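Local coordinates for histidine triad protein (Plasmodium falciparum 3D7, PDB 5CS2) that probably hydrolyses diadenosine triphosphate to AMP and ADP as a dimeric member of the HIT family, and is bound by the natural product cyclomarin A, at residues A[45-48]-A[54-57]; A[80-85]-A[117-122]. One frame throughout, in Å; residues are numbered along the deposited sequence. Where two conformers were deposited one is given.

Contact 1. Residues A[45-48]-A[54-57]; sequences FVNN and GHIL
Phe45 and Leu57 pair near the loop end of an antiparallel beta hairpin, formed by strands 42-46 and 56-60, whose loop holds part of the predicted substrate site. They are a hydrogen-bonded pair: Phe45 N reaches Leu57 O at 2.9 Å, Leu57 N reaches Phe45 O at 3.0 Å, and both bonds are nearly straight. Val46 and Ile56 follow as a non-hydrogen-bonded pair. Beyond them the strands part, and the ladder runs out in a weak bond from Asn47 N to His55 O, 3.4 Å long.

Phe45 and Leu57 have their side chains on the same face of the sheet. With its CG placed between the backbone N and the carbonyl carbon (chi1 64°), the phenyl ring of Phe45 stands beside Leu57, whose CB lies over one ring face, 3.9 Å from the centroid, in a CH-pi contact. Leu57 CD1 meets CE2 of the Phe45 ring at 3.5 Å, and the same methyl lies 3.9 Å from the amide carbon CG of Asn47.

At the loop end, the amide of Asn47 stands steeply to the imidazole of His55, the planes 76° apart. Asn47 ND2 sits 3.2 Å above the plane of the His55 ring, over its centre. Lys49 N holds OD1 of Asn47, while His55 is fixed at both nitrogens, ND1 by Leu51 N and NE2 by His118 ND1, which limits rotation of its ring. Leu57 also touches His116, the predicted nucleotidylated histidine. Asn47 is a predicted substrate ligand, so this hairpin end is consistent with one wall of the nucleotide site of an Fhit-like HIT hydrolase.

Contact 2. Residues A[80-85]-A[117-122]; sequences LLCNFM and IHIIPR
Cys82 packs against Ile117 and Ile119 in an apolar helix-on-sheet contact, where helix 72-93 lies over strand 116-122, the strand that carries most of the histidine triad motif. The segment axes are 10.0 Å apart at their closest and run almost parallel, 12° between their directions. No hydrogen bond crosses the interface, which is made by four buried side chains.

Cys82 points at the strand and supplies the middle of the contact. Its SG lies anti to the backbone N (chi1 -178°), a setting that carries the sulfur out from the helix toward the two isoleucines. There Cys82 SG meets the delta methyl CD1 of Ile119 at 3.7 Å and the gamma methyl CG2 of Ile117 at 4.0 Å, while Cys82 CB approaches CD1 of Ile117 at 4.1 Å.

One turn further along the helix, Met85 joins through its base: CB lies 3.9 Å from the same CD1 of Ile119. Its chain then bends at chi2 and chi3, taking the thioether away from the strand. Ile119 CD1 thus reaches both helix residues, and it also lies 3.8 Å from the carbonyl O of Cys82.

Ile117 and Ile119 point to the helix, whereas His118 between them points away from it, toward the face where it meets His55 and His116. Around the contact, Leu58 of strand 56-60 and Ile100 of strand 97-104 also touch Cys82, Ile56 and Phe98 meet Ile119, and Tyr67 of the second subunit packs on Cys82. Leu80, on the same helix, packs on Ile8 of helix 4-11.

From the N terminus, strand 42-46 leads into the short loop closed by contact 1, and strand 56-60 carries the chain on to helix 72-93. Contact 2 opens on that helix and closes a much longer excursion, through strand 97-104 and back along strand 116-122. The two closures are in series, neither nesting nor crossing. They meet in the sheet, where strands 56-60 and 116-122 are antiparallel neighbours: Ile56 N binds Ile119 O, and Gly54 O packs on Pro121. Contact 1 thus joins two strands at the predicted substrate site, while contact 2 packs the helix on the face of the sheet away from His118.

Contact 1. Residues A[45-48]-A[54-57]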
loop_
_atom_site.group_PDB
_atom_site.type_symbol
_atom_site.label_atom_id
_atom_site.label_comp_id
_atom_site.label_asym_id
_atom_site.label_seq_id
_atom_site.Cartn_x
_atom_site.Cartn_y
_atom_site.Cartn_z
ATOM N N PHE A 45 0.911 -13.318 -7.922
ATOM C CA PHE A 45 1.220 -13.914 -9.207
ATOM C C PHE A 45 2.157 -13.061 -10.041
ATOM O O PHE A 45 2.245 -11.834 -9.850
ATOM C CB PHE A 45 -0.070 -14.288 -9.956
ATOM C CG PHE A 45 -0.956 -13.114 -10.325
ATOM C CD1 PHE A 45 -1.763 -12.503 -9.370
ATOM C CD2 PHE A 45 -0.983 -12.629 -11.619
ATOM C CE1 PHE A 45 -2.582 -11.412 -9.708
ATOM C CE2 PHE A 45 -1.839 -11.568 -11.965
ATOM C CZ PHE A 45 -2.631 -10.980 -11.008
ATOM N N VAL A 46 2.950 -13.717 -10.903
ATOM C CA VAL A 46 3.900 -13.017 -11.773
ATOM C C VAL A 46 3.142 -12.264 -12.863
ATOM O O VAL A 46 2.103 -12.724 -13.327
ATOM C CB VAL A 46 5.031 -13.907 -12.353
ATOM C CG1 VAL A 46 6.018 -14.325 -11.266
ATOM C CG2 VAL A 46 4.467 -15.126 -13.083
ATOM N N ASN A 47 3.640 -11.084 -13.229
ATOM C CA ASN A 47 3.032 -10.232 -14.258
ATOM C C ASN A 47 3.425 -10.676 -15.673
ATOM O O ASN A 47 4.611 -10.849 -15.930
ATOM C CB ASN A 47 3.441 -8.781 -14.022
ATOM C CG ASN A 47 2.597 -7.751 -14.732
ATOM O OD1 ASN A 47 1.930 -8.024 -15.733
ATOM N ND2 ASN A 47 2.633 -6.527 -14.236
ATOM N N ASN A 48 2.436 -10.845 -16.590
ATOM C CA ASN A 48 2.684 -11.214 -18.000
ATOM C C ASN A 48 3.238 -10.055 -18.814
ATOM O O ASN A 48 3.825 -10.274 -19.880
ATOM C CB ASN A 48 1.418 -11.797 -18.683
ATOM C CG ASN A 48 0.320 -10.812 -18.976
ATOM O OD1 ASN A 48 0.038 -9.887 -18.208
ATOM N ND2 ASN A 48 -0.346 -11.009 -20.096
ATOM N N GLY A 54 10.987 -8.858 -12.235
ATOM C CA GLY A 54 10.493 -9.113 -10.886
ATOM C C GLY A 54 9.191 -8.418 -10.539
ATOM O O GLY A 54 8.699 -8.575 -9.425
ATOM N N HIS A 55 8.586 -7.741 -11.512
ATOM C CA HIS A 55 7.276 -7.069 -11.343
ATOM C C HIS A 55 6.215 -8.117 -11.045
ATOM O O HIS A 55 5.948 -9.003 -11.867
ATOM C CB HIS A 55 6.925 -6.297 -12.627
ATOM C CG HIS A 55 5.695 -5.428 -12.564
ATOM N ND1 HIS A 55 5.438 -4.494 -13.556
ATOM C CD2 HIS A 55 4.690 -5.391 -11.660
ATOM C CE1 HIS A 55 4.292 -3.918 -13.219
ATOM N NE2 HIS A 55 3.815 -4.406 -12.076
ATOM N N ILE A 56 5.653 -8.060 -9.839
ATOM C CA ILE A 56 4.635 -8.990 -9.383
ATOM C C ILE A 56 3.352 -8.269 -8.997
ATOM O O ILE A 56 3.360 -7.061 -8.747
ATOM C CB ILE A 56 5.125 -9.901 -8.249
ATOM C CG1 ILE A 56 5.617 -9.028 -7.055
ATOM C CG2 ILE A 56 6.280 -10.843 -8.782
ATOM C CD1 ILE A 56 5.749 -9.772 -5.762
ATOM N N LEU A 57 2.278 -9.035 -8.914
ATOM C CA LEU A 57 0.949 -8.518 -8.553
ATOM C C LEU A 57 0.388 -9.276 -7.381
ATOM O O LEU A 57 0.541 -10.499 -7.315
ATOM C CB LEU A 57 0.003 -8.665 -9.771
ATOM C CG LEU A 57 0.471 -7.965 -11.051
ATOM C CD1 LEU A 57 -0.277 -8.462 -12.262
ATOM C CD2 LEU A 57 0.418 -6.455 -10.911
#

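Contact 2. Residues A[80-85]-A[117-122]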
loop_
_atom_site.group_PDB
_atom_site.type_symbol
_atom_site.label_atom_id
_atom_site.label_comp_id
_atom_site.label_asym_id
_atom_site.label_seq_id
_atom_site.Cartn_x
_atom_site.Cartn_y
_atom_site.Cartn_z
ATOM N N LEU A 80 -0.012 -7.245 4.679
ATOM C CA LEU A 80 1.033 -8.081 5.298
ATOM C C LEU A 80 1.717 -8.922 4.213
ATOM O O LEU A 80 2.941 -9.044 4.216
ATOM C CB LEU A 80 0.471 -8.959 6.410
ATOM C CG LEU A 80 -0.044 -8.236 7.666
ATOM C CD1 LEU A 80 -0.593 -9.247 8.652
ATOM C CD2 LEU A 80 1.048 -7.374 8.337
ATOM N N LEU A 81 0.935 -9.439 3.224
ATOM C CA LEU A 81 1.521 -10.175 2.093
ATOM C C LEU A 81 2.461 -9.280 1.274
ATOM O O LEU A 81 3.528 -9.706 0.860
ATOM C CB LEU A 81 0.388 -10.755 1.193
ATOM C CG LEU A 81 0.875 -11.561 -0.005
ATOM C CD1 LEU A 81 1.727 -12.778 0.457
ATOM C CD2 LEU A 81 -0.298 -12.068 -0.822
ATOM N N CYS A 82 2.069 -8.022 1.043
ATOM C CA CYS A 82 2.903 -7.065 0.343
ATOM C C CYS A 82 4.253 -6.892 1.035
ATOM O O CYS A 82 5.290 -6.956 0.365
ATOM C CB CYS A 82 2.200 -5.720 0.194
ATOM S SG CYS A 82 3.182 -4.512 -0.717
ATOM N N ASN A 83 4.226 -6.628 2.337
ATOM C CA ASN A 83 5.465 -6.428 3.116
ATOM C C ASN A 83 6.342 -7.701 3.036
ATOM O O ASN A 83 7.534 -7.595 2.732
ATOM C CB ASN A 83 5.118 -6.076 4.560
ATOM C CG ASN A 83 6.305 -5.539 5.299
ATOM O OD1 ASN A 83 7.047 -6.287 5.934
ATOM N ND2 ASN A 83 6.466 -4.238 5.286
ATOM N N PHE A 84 5.723 -8.881 3.230
ATOM C CA PHE A 84 6.391 -10.187 3.140
ATOM C C PHE A 84 7.020 -10.353 1.755
ATOM O O PHE A 84 8.172 -10.787 1.653
ATOM C CB PHE A 84 5.400 -11.320 3.424
ATOM C CG PHE A 84 5.988 -12.710 3.247
ATOM C CD1 PHE A 84 6.856 -13.242 4.203
ATOM C CD2 PHE A 84 5.740 -13.445 2.090
ATOM C CE1 PHE A 84 7.407 -14.519 4.038
ATOM C CE2 PHE A 84 6.335 -14.708 1.902
ATOM C CZ PHE A 84 7.139 -15.243 2.892
ATOM N N MET A 85 6.261 -10.026 0.655
ATOM C CA MET A 85 6.789 -10.186 -0.696
ATOM C C MET A 85 7.908 -9.216 -1.035
ATOM O O MET A 85 8.813 -9.594 -1.760
ATOM C CB MET A 85 5.670 -10.140 -1.750
ATOM C CG MET A 85 4.778 -11.372 -1.726
ATOM S SD MET A 85 5.679 -12.990 -1.795
ATOM C CE MET A 85 6.683 -12.765 -3.111
ATOM N N ILE A 117 -2.130 -4.903 -5.976
ATOM C CA ILE A 117 -0.944 -4.127 -5.635
ATOM C C ILE A 117 0.173 -4.545 -6.572
ATOM O O ILE A 117 0.391 -5.751 -6.765
ATOM C CB ILE A 117 -0.498 -4.428 -4.176
ATOM C CG1 ILE A 117 -1.584 -4.083 -3.123
ATOM C CG2 ILE A 117 0.854 -3.719 -3.867
ATOM C CD1 ILE A 117 -1.283 -4.478 -1.619
ATOM N N HIS A 118 0.877 -3.568 -7.117
ATOM C CA HIS A 118 2.058 -3.750 -7.953
ATOM C C HIS A 118 3.264 -3.670 -7.038
ATOM O O HIS A 118 3.363 -2.739 -6.219
ATOM C CB HIS A 118 2.214 -2.620 -8.966
ATOM C CG HIS A 118 1.147 -2.601 -9.992
ATOM N ND1 HIS A 118 1.292 -3.263 -11.188
ATOM C CD2 HIS A 118 -0.065 -2.003 -9.953
ATOM C CE1 HIS A 118 0.170 -3.031 -11.854
ATOM N NE2 HIS A 118 -0.671 -2.277 -11.144
ATOM N N ILE A 119 4.203 -4.615 -7.187
ATOM C CA ILE A 119 5.470 -4.560 -6.443
ATOM C C ILE A 119 6.510 -4.663 -7.527
ATOM O O ILE A 119 6.547 -5.676 -8.239
ATOM C CB ILE A 119 5.644 -5.665 -5.403
ATOM C CG1 ILE A 119 4.631 -5.540 -4.262
ATOM C CG2 ILE A 119 7.109 -5.680 -4.859
ATOM C CD1 ILE A 119 4.630 -6.757 -3.325
ATOM N N ILE A 120 7.333 -3.631 -7.664
ATOM C CA ILE A 120 8.355 -3.593 -8.724
ATOM C C ILE A 120 9.720 -3.379 -8.099
ATOM O O ILE A 120 10.027 -2.277 -7.618
ATOM C CB ILE A 120 8.073 -2.551 -9.844
ATOM C CG1 ILE A 120 6.627 -2.635 -10.390
ATOM C CG2 ILE A 120 9.116 -2.685 -10.986
ATOM C CD1 ILE A 120 6.058 -1.350 -10.939
ATOM N N PRO A 121 10.603 -4.383 -8.177
ATOM C CA PRO A 121 11.967 -4.200 -7.645
ATOM C C PRO A 121 12.655 -3.103 -8.439
ATOM O O PRO A 121 12.406 -2.969 -9.637
ATOM C CB PRO A 121 12.628 -5.563 -7.904
ATOM C CG PRO A 121 11.475 -6.528 -8.014
ATOM C CD PRO A 121 10.431 -5.734 -8.747
ATOM N N ARG A 122 13.459 -2.268 -7.765
ATOM C CA ARG A 122 14.126 -1.138 -8.429
ATOM C C ARG A 122 15.656 -1.162 -8.268
ATOM O O ARG A 122 16.156 -1.510 -7.201
ATOM C CB ARG A 122 13.585 0.191 -7.878
ATOM C CG ARG A 122 12.078 0.429 -8.072
ATOM C CD ARG A 122 11.626 0.299 -9.506
ATOM N NE ARG A 122 12.303 1.244 -10.395
ATOM C CZ ARG A 122 11.896 2.491 -10.604
ATOM N NH1 ARG A 122 10.801 2.950 -10.005
ATOM N NH2 ARG A 122 12.575 3.290 -11.419
#